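Local coordinates for petrobactin-binding protein YclQ (Bacillus subtilis subsp. subtilis str. 168, PDB 3GFV) that captures iron-free and ferric petrobactin, and the precursor 3,4-dihydroxybenzoic acid, as the solute-binding component of the ABC transporter YclNOPQ, at residues A[47-51]-A[52-56]; A[284-287]-A[288-292]; A[39-42]-A[43-46]. One frame throughout, in Å; residues are numbered along the deposited sequence. Where two conformers were deposited one is given.

In the fold
Interactions 1 and 3 show the two ends of one short helix, 42-50: interaction 3 caps its start after strand 37-39, and interaction 1 terminates it ahead of strand 57-60. Their centres lie about 10 Å apart, and they touch where Leu48 CD1 packs on Val39 CG2 at 3.8 Å. Interaction 2 belongs to helix 281-296, its centre about 20 Å from interaction 1 and 18 Å from interaction 3, without direct contact. The two helices are nevertheless joined, because Thr47 OG1 and Asp46 OD2 are hydrogen-bonded to the backbone nitrogens of Leu281 and Glu282. Beside both runs helix 146-170, the long helix that in this class of binding protein spans the two lobes.

Interaction 1: residues A[47-51]-A[52-56]; sequences TLDKL and GLDDI
Leu48 and Asp49 take bonds back from Leu53 and Gly52, a textbook way for a helix to end. The backbone of 47-50 is helical, Leu51 closes the last turn, and Gly52 departs from it with a positive phi of 72°, a value that glycine takes readily. Two amide groups then fold back into the turn just left. Leu53 N donates to Leu48 O at 2.9 Å, while Gly52 N donates to Asp49 O at 3.0 Å, the latter from above the carbonyl plane. After this bend the chain runs through a short 3-10 segment, 54-56, toward strand 57-60.

The apolar half centres on Leu53 CD1, which meets a methyl of Leu48 and CB of Leu51. Leu48 CD2 lies 3.8 Å from Leu53 CD1, the two side chains crossing at about a right angle, and the same CD1 rests against Leu51 CB at 3.9 Å. Ile56 CD1 completes the cluster at a longer distance, and Phe143 touches both Leu48 and Leu53.

The polar half pairs two acids. A trans first torsion (chi1 -178°) leads the Asp49 carboxylate to Asp54, with OD1 of Asp49 2.6 Å from OD2 of Asp54 and the carboxylate planes only 16° apart, which makes it probable that one of the two acids carries a proton. Lys71 NZ makes a salt bridge with Asp49 OD1 and a long, weak ion pair with Asp54 OD1, so one lysine faces both acids.

Paired back-bonds, a glycine with positive phi and an apolar contact between Leu48 and Leu53 together are the signature of the Schellman motif, here ending the helix of a beta-alpha-beta unit.

Interaction 2: residues A[284-287]-A[288-292]; sequences MTQM and IKEVK
Ile288 packs back on Met284, one turn earlier in helix 281-296, and Glu290 reaches back to Gln286 in the same way; these two pairs, with Met287 between them, show how successive helix faces can be given different chemistry. CD1 of Ile288 lies 3.8 Å from the selenium of Met284, a selenomethionine whose chain is bent at chi2 and chi3. Ile288 CG1 also sits 3.2 Å from Met284 O, the carbonyl that receives the nearly straight bond from Ile288 N (172°). Helices 146-170 and 128-142 and Phe200 pack against this side.

Met287, likewise a selenomethionine, touches Trp274 of helix 271-276, and its carbonyl oxygen accepts from Val291 N at 3.1 Å. Val291 CG2 approaches the same oxygen at 3.4 Å, and this side chain too rests on Trp274.

On the polar face, Glu290 OE2 accepts from Trp274 NE1 and OE1 from Asp270 N. In one of two conformers of Gln286, and therefore less certainly, its extended chain lets NE2 donate to Glu290 OE2 at 2.9 Å and to Asp270 OD2. The acceptor on Glu290 then lies close to the amide plane, whereas the donor comes from above the carboxylate, the two planes being 51° apart.

The N-H donors of Trp274 and Asp270 hold the Glu290 carboxylate in place and would be expected to offset its charge.

Interaction 3: residues A[39-42]-A[43-46]; sequences VFDF and GSLD
The helix N-cap at the first strand-to-helix junction of a parallel beta-alpha-beta unit is exemplified by Asp41 and Ser44: strand 37-39 ends, the chain turns, and helix 42-50 begins. Asp41 occupies the cap position, and one carboxylate oxygen does the capping. Asp41 OD2 accepts from Ser44 N at 2.9 Å and from Ser44 OG at 2.8 Å. The amide approaches from above the carboxylate plane, 42° out of it, whereas the hydroxyl comes on the anti side, close to that plane. This double grip depends on CG standing anti to the backbone nitrogen of Asp41 (chi1 177°), which swings the acid over the open first turn. Gathering N-H groups at a helix start would also be expected to stabilise its negative charge. The other oxygen, OD1, is hydrogen-bonded to Ser102 OG.

Behind the cap the ordinary helical pattern sets in, with Leu45 N donating to Asp41 O at 3.0 Å and Asp46 N to Phe42 O. Leu45 CB meets Val39 CG1, on the last residue of the strand, at 3.8 Å, and Leu45 CD2 lies 4.1 Å from Phe42 CD1, the two side chains running side by side. Leu45 lies between helix and sheet, touching Val57 and Leu60 of strand 57-60 as well.

One turn on from the start of the helix, Asp46 OD1 is hydrogen-bonded to Tyr68 OH and Ser283 OG.

A water completes the cap, donating to Asp41 OD1 at 2.7 Å and accepting from Gly43 N at 3.0 Å.

Interaction 1: residues A[47-51]-A[52-56]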
loop_
_atom_site.group_PDB
_atom_site.type_symbol
_atom_site.label_atom_id
_atom_site.label_comp_id
_atom_site.label_asym_id
_atom_site.label_seq_id
_atom_site.Cartn_x
_atom_site.Cartn_y
_atom_site.Cartn_z
ATOM N N THR A 47 7.732 1.918 7.388
ATOM C CA THR A 47 9.046 1.282 7.473
ATOM C C THR A 47 9.927 2.077 8.438
ATOM O O THR A 47 10.545 1.500 9.318
ATOM C CB THR A 47 9.713 1.117 6.095
ATOM O OG1 THR A 47 8.957 0.176 5.309
ATOM C CG2 THR A 47 11.176 0.601 6.226
ATOM N N LEU A 48 9.958 3.400 8.301
ATOM C CA LEU A 48 10.711 4.210 9.251
ATOM C C LEU A 48 10.255 3.921 10.686
ATOM O O LEU A 48 11.076 3.781 11.597
ATOM C CB LEU A 48 10.557 5.693 8.903
ATOM C CG LEU A 48 11.216 6.142 7.603
ATOM C CD1 LEU A 48 10.808 7.585 7.273
ATOM C CD2 LEU A 48 12.740 6.022 7.688
ATOM N N ASP A 49 8.942 3.804 10.888
ATOM C CA ASP A 49 8.406 3.542 12.218
ATOM C C ASP A 49 8.866 2.186 12.753
ATOM O O ASP A 49 9.266 2.077 13.910
ATOM C CB ASP A 49 6.877 3.596 12.229
ATOM C CG ASP A 49 6.301 3.375 13.619
ATOM O OD1 ASP A 49 6.414 4.294 14.460
ATOM O OD2 ASP A 49 5.747 2.277 13.876
ATOM N N LYS A 50 8.793 1.155 11.910
ATOM C CA LYS A 50 9.201 -0.190 12.310
ATOM C C LYS A 50 10.678 -0.213 12.726
ATOM O O LYS A 50 11.088 -0.975 13.610
ATOM C CB LYS A 50 8.971 -1.165 11.157
ATOM C CG LYS A 50 9.378 -2.606 11.453
ATOM C CD LYS A 50 8.441 -3.237 12.470
ATOM C CE LYS A 50 8.893 -4.643 12.865
ATOM N NZ LYS A 50 8.255 -5.074 14.149
ATOM N N LEU A 51 11.478 0.631 12.087
ATOM C CA LEU A 51 12.912 0.666 12.344
ATOM C C LEU A 51 13.242 1.575 13.528
ATOM O O LEU A 51 14.407 1.775 13.846
ATOM C CB LEU A 51 13.662 1.137 11.098
ATOM C CG LEU A 51 13.436 0.256 9.872
ATOM C CD1 LEU A 51 14.112 0.850 8.654
ATOM C CD2 LEU A 51 13.935 -1.149 10.138
ATOM N N GLY A 52 12.211 2.124 14.167
ATOM C CA GLY A 52 12.402 2.999 15.312
ATOM C C GLY A 52 12.957 4.359 14.936
ATOM O O GLY A 52 13.757 4.934 15.668
ATOM N N LEU A 53 12.536 4.892 13.794
ATOM C CA LEU A 53 13.085 6.161 13.322
ATOM C C LEU A 53 12.075 7.307 13.337
ATOM O O LEU A 53 12.228 8.252 12.571
ATOM C CB LEU A 53 13.630 6.009 11.900
ATOM C CG LEU A 53 14.844 5.082 11.775
ATOM C CD1 LEU A 53 15.052 4.683 10.330
ATOM C CD2 LEU A 53 16.091 5.773 12.344
ATOM N N ASP A 54 11.065 7.228 14.203
ATOM C CA ASP A 54 10.020 8.273 14.263
ATOM C C ASP A 54 10.655 9.660 14.454
ATOM O O ASP A 54 10.177 10.674 13.929
ATOM C CB ASP A 54 9.064 8.029 15.448
ATOM C CG ASP A 54 8.145 6.835 15.250
ATOM O OD1 ASP A 54 7.526 6.395 16.246
ATOM O OD2 ASP A 54 8.036 6.339 14.120
ATOM N N ASP A 55 11.743 9.696 15.219
ATOM C CA ASP A 55 12.350 10.961 15.615
ATOM C C ASP A 55 12.878 11.786 14.452
ATOM O O ASP A 55 13.064 12.993 14.591
ATOM C CB ASP A 55 13.485 10.730 16.619
ATOM C CG ASP A 55 12.978 10.344 17.985
ATOM O OD1 ASP A 55 11.762 10.514 18.237
ATOM O OD2 ASP A 55 13.793 9.871 18.808
ATOM N N ILE A 56 13.134 11.150 13.315
ATOM C CA ILE A 56 13.726 11.892 12.205
ATOM C C ILE A 56 12.699 12.256 11.123
ATOM O O ILE A 56 13.044 12.784 10.065
ATOM C CB ILE A 56 15.010 11.209 11.648
ATOM C CG1 ILE A 56 14.738 9.751 11.245
ATOM C CG2 ILE A 56 16.129 11.259 12.690
ATOM C CD1 ILE A 56 13.807 9.620 10.013
#

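Interaction 2: residues A[284-287]-A[288-292]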
loop_
_atom_site.group_PDB
_atom_site.type_symbol
_atom_site.label_atom_id
_atom_site.label_comp_id
_atom_site.label_asym_id
_atom_site.label_seq_id
_atom_site.Cartn_x
_atom_site.Cartn_y
_atom_site.Cartn_z
HETATM N N MSE A 284 2.701 -4.149 4.979
HETATM C CA MSE A 284 2.768 -5.466 4.343
HETATM C C MSE A 284 2.418 -6.546 5.375
HETATM O O MSE A 284 1.668 -7.490 5.092
HETATM C CB MSE A 284 4.153 -5.703 3.752
HETATM C CG MSE A 284 4.425 -7.124 3.314
HETATM SE SE MSE A 284 3.277 -7.769 1.841
HETATM C CE MSE A 284 4.268 -7.121 0.308
ATOM N N THR A 285 2.997 -6.420 6.561
ATOM C CA THR A 285 2.748 -7.381 7.631
ATOM C C THR A 285 1.258 -7.486 7.932
ATOM O O THR A 285 0.706 -8.588 8.031
ATOM C CB THR A 285 3.534 -7.014 8.884
ATOM O OG1 THR A 285 4.931 -7.151 8.593
ATOM C CG2 THR A 285 3.170 -7.946 10.011
ATOM N N GLN A 286 0.620 -6.329 8.040
ATOM C CA GLN A 286 -0.810 -6.268 8.272
ATOM C C GLN A 286 -1.582 -6.927 7.135
ATOM O O GLN A 286 -2.497 -7.726 7.375
ATOM C CB GLN A 286 -1.275 -4.820 8.408
ATOM C CG GLN A 286 -2.770 -4.755 8.692
ATOM C CD GLN A 286 -3.313 -3.346 8.665
ATOM O OE1 GLN A 286 -2.751 -2.423 9.269
ATOM N NE2 GLN A 286 -4.420 -3.173 7.962
HETATM N N MSE A 287 -1.205 -6.579 5.909
HETATM C CA MSE A 287 -1.931 -7.013 4.719
HETATM C C MSE A 287 -1.871 -8.524 4.573
HETATM O O MSE A 287 -2.901 -9.177 4.263
HETATM C CB MSE A 287 -1.433 -6.300 3.453
HETATM C CG MSE A 287 -1.812 -4.810 3.429
HETATM SE SE MSE A 287 -0.627 -3.778 2.267
HETATM C CE MSE A 287 -1.283 -4.353 0.594
ATOM N N ILE A 288 -0.701 -9.090 4.801
ATOM C CA ILE A 288 -0.595 -10.553 4.767
ATOM C C ILE A 288 -1.572 -11.175 5.757
ATOM O O ILE A 288 -2.332 -12.097 5.418
ATOM C CB ILE A 288 0.835 -11.016 5.060
ATOM C CG1 ILE A 288 1.781 -10.530 3.955
ATOM C CG2 ILE A 288 0.909 -12.574 5.226
ATOM C CD1 ILE A 288 3.256 -10.550 4.388
ATOM N N LYS A 289 -1.573 -10.666 6.984
ATOM C CA LYS A 289 -2.398 -11.242 8.040
ATOM C C LYS A 289 -3.893 -11.120 7.749
ATOM O O LYS A 289 -4.663 -12.041 8.036
ATOM C CB LYS A 289 -2.078 -10.598 9.390
ATOM C CG LYS A 289 -3.011 -11.050 10.516
ATOM C CD LYS A 289 -2.766 -10.286 11.819
ATOM C CE LYS A 289 -3.898 -10.517 12.826
ATOM N NZ LYS A 289 -4.158 -11.973 13.046
ATOM N N GLU A 290 -4.310 -9.993 7.176
ATOM C CA GLU A 290 -5.712 -9.860 6.799
ATOM C C GLU A 290 -6.121 -10.923 5.775
ATOM O O GLU A 290 -7.213 -11.498 5.873
ATOM C CB GLU A 290 -6.014 -8.481 6.196
ATOM C CG GLU A 290 -5.843 -7.319 7.154
ATOM C CD GLU A 290 -6.151 -6.003 6.448
ATOM O OE1 GLU A 290 -7.329 -5.721 6.253
ATOM O OE2 GLU A 290 -5.221 -5.274 6.067
ATOM N N VAL A 291 -5.269 -11.156 4.781
ATOM C CA VAL A 291 -5.573 -12.137 3.737
ATOM C C VAL A 291 -5.572 -13.563 4.318
ATOM O O VAL A 291 -6.500 -14.359 4.066
ATOM C CB VAL A 291 -4.619 -11.986 2.516
ATOM C CG1 VAL A 291 -4.846 -13.092 1.488
ATOM C CG2 VAL A 291 -4.848 -10.623 1.834
ATOM N N LYS A 292 -4.551 -13.857 5.110
ATOM C CA LYS A 292 -4.396 -15.179 5.739
ATOM C C LYS A 292 -5.606 -15.461 6.623
ATOM O O LYS A 292 -6.205 -16.538 6.548
ATOM C CB LYS A 292 -3.110 -15.222 6.566
ATOM C CG LYS A 292 -2.897 -16.524 7.376
ATOM C CD LYS A 292 -1.691 -16.367 8.319
ATOM C CE LYS A 292 -1.672 -17.399 9.450
ATOM N NZ LYS A 292 -1.538 -18.776 8.903
#

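Interaction 3: residues A[39-42]-A[43-46]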
loop_
_atom_site.group_PDB
_atom_site.type_symbol
_atom_site.label_atom_id
_atom_site.label_comp_id
_atom_site.label_asym_id
_atom_site.label_seq_id
_atom_site.Cartn_x
_atom_site.Cartn_y
_atom_site.Cartn_z
ATOM N N VAL A 39 7.923 12.959 4.515
ATOM C CA VAL A 39 7.537 11.689 3.913
ATOM C C VAL A 39 6.119 11.775 3.357
ATOM O O VAL A 39 5.166 11.984 4.110
ATOM C CB VAL A 39 7.589 10.571 4.976
ATOM C CG1 VAL A 39 7.205 9.238 4.372
ATOM C CG2 VAL A 39 8.988 10.512 5.613
ATOM N N PHE A 40 5.999 11.625 2.038
ATOM C CA PHE A 40 4.708 11.629 1.357
ATOM C C PHE A 40 4.249 10.234 0.959
ATOM O O PHE A 40 3.238 10.086 0.288
ATOM C CB PHE A 40 4.745 12.533 0.119
ATOM C CG PHE A 40 4.486 13.972 0.436
ATOM C CD1 PHE A 40 5.516 14.801 0.826
ATOM C CD2 PHE A 40 3.191 14.485 0.365
ATOM C CE1 PHE A 40 5.268 16.141 1.143
ATOM C CE2 PHE A 40 2.944 15.809 0.679
ATOM C CZ PHE A 40 3.993 16.633 1.070
ATOM N N ASP A 41 4.989 9.212 1.366
ATOM C CA ASP A 41 4.575 7.848 1.069
ATOM C C ASP A 41 4.349 7.122 2.394
ATOM O O ASP A 41 5.288 6.941 3.156
ATOM C CB ASP A 41 5.655 7.104 0.259
ATOM C CG ASP A 41 5.274 5.662 0.010
ATOM O OD1 ASP A 41 4.242 5.453 -0.684
ATOM O OD2 ASP A 41 5.964 4.755 0.535
ATOM N N PHE A 42 3.120 6.688 2.661
ATOM C CA PHE A 42 2.829 6.109 3.982
ATOM C C PHE A 42 3.504 4.760 4.219
ATOM O O PHE A 42 3.829 4.421 5.365
ATOM C CB PHE A 42 1.327 6.019 4.238
ATOM C CG PHE A 42 0.669 7.363 4.460
ATOM C CD1 PHE A 42 1.348 8.389 5.097
ATOM C CD2 PHE A 42 -0.642 7.592 4.056
ATOM C CE1 PHE A 42 0.734 9.631 5.304
ATOM C CE2 PHE A 42 -1.266 8.820 4.281
ATOM C CZ PHE A 42 -0.568 9.840 4.908
ATOM N N GLY A 43 3.722 3.997 3.151
ATOM C CA GLY A 43 4.460 2.743 3.293
ATOM C C GLY A 43 5.850 3.028 3.839
ATOM O O GLY A 43 6.335 2.372 4.777
ATOM N N SER A 44 6.501 4.019 3.246
ATOM C CA SER A 44 7.855 4.377 3.649
ATOM C C SER A 44 7.829 4.886 5.076
ATOM O O SER A 44 8.738 4.620 5.867
ATOM C CB SER A 44 8.420 5.459 2.728
ATOM O OG SER A 44 8.584 4.978 1.408
ATOM N N LEU A 45 6.797 5.659 5.404
ATOM C CA LEU A 45 6.643 6.120 6.778
ATOM C C LEU A 45 6.575 4.962 7.779
ATOM O O LEU A 45 7.170 5.023 8.857
ATOM C CB LEU A 45 5.409 7.038 6.908
ATOM C CG LEU A 45 5.192 7.665 8.293
ATOM C CD1 LEU A 45 6.406 8.519 8.754
ATOM C CD2 LEU A 45 3.902 8.508 8.265
ATOM N N ASP A 46 5.855 3.900 7.424
ATOM C CA ASP A 46 5.681 2.803 8.361
ATOM C C ASP A 46 6.930 1.928 8.452
ATOM O O ASP A 46 7.185 1.317 9.495
ATOM C CB ASP A 46 4.338 2.032 8.163
ATOM C CG ASP A 46 4.355 0.992 7.033
ATOM O OD1 ASP A 46 3.333 0.923 6.304
ATOM O OD2 ASP A 46 5.331 0.209 6.894
HETATM O O HOH W 1 2.474 3.783 0.423
#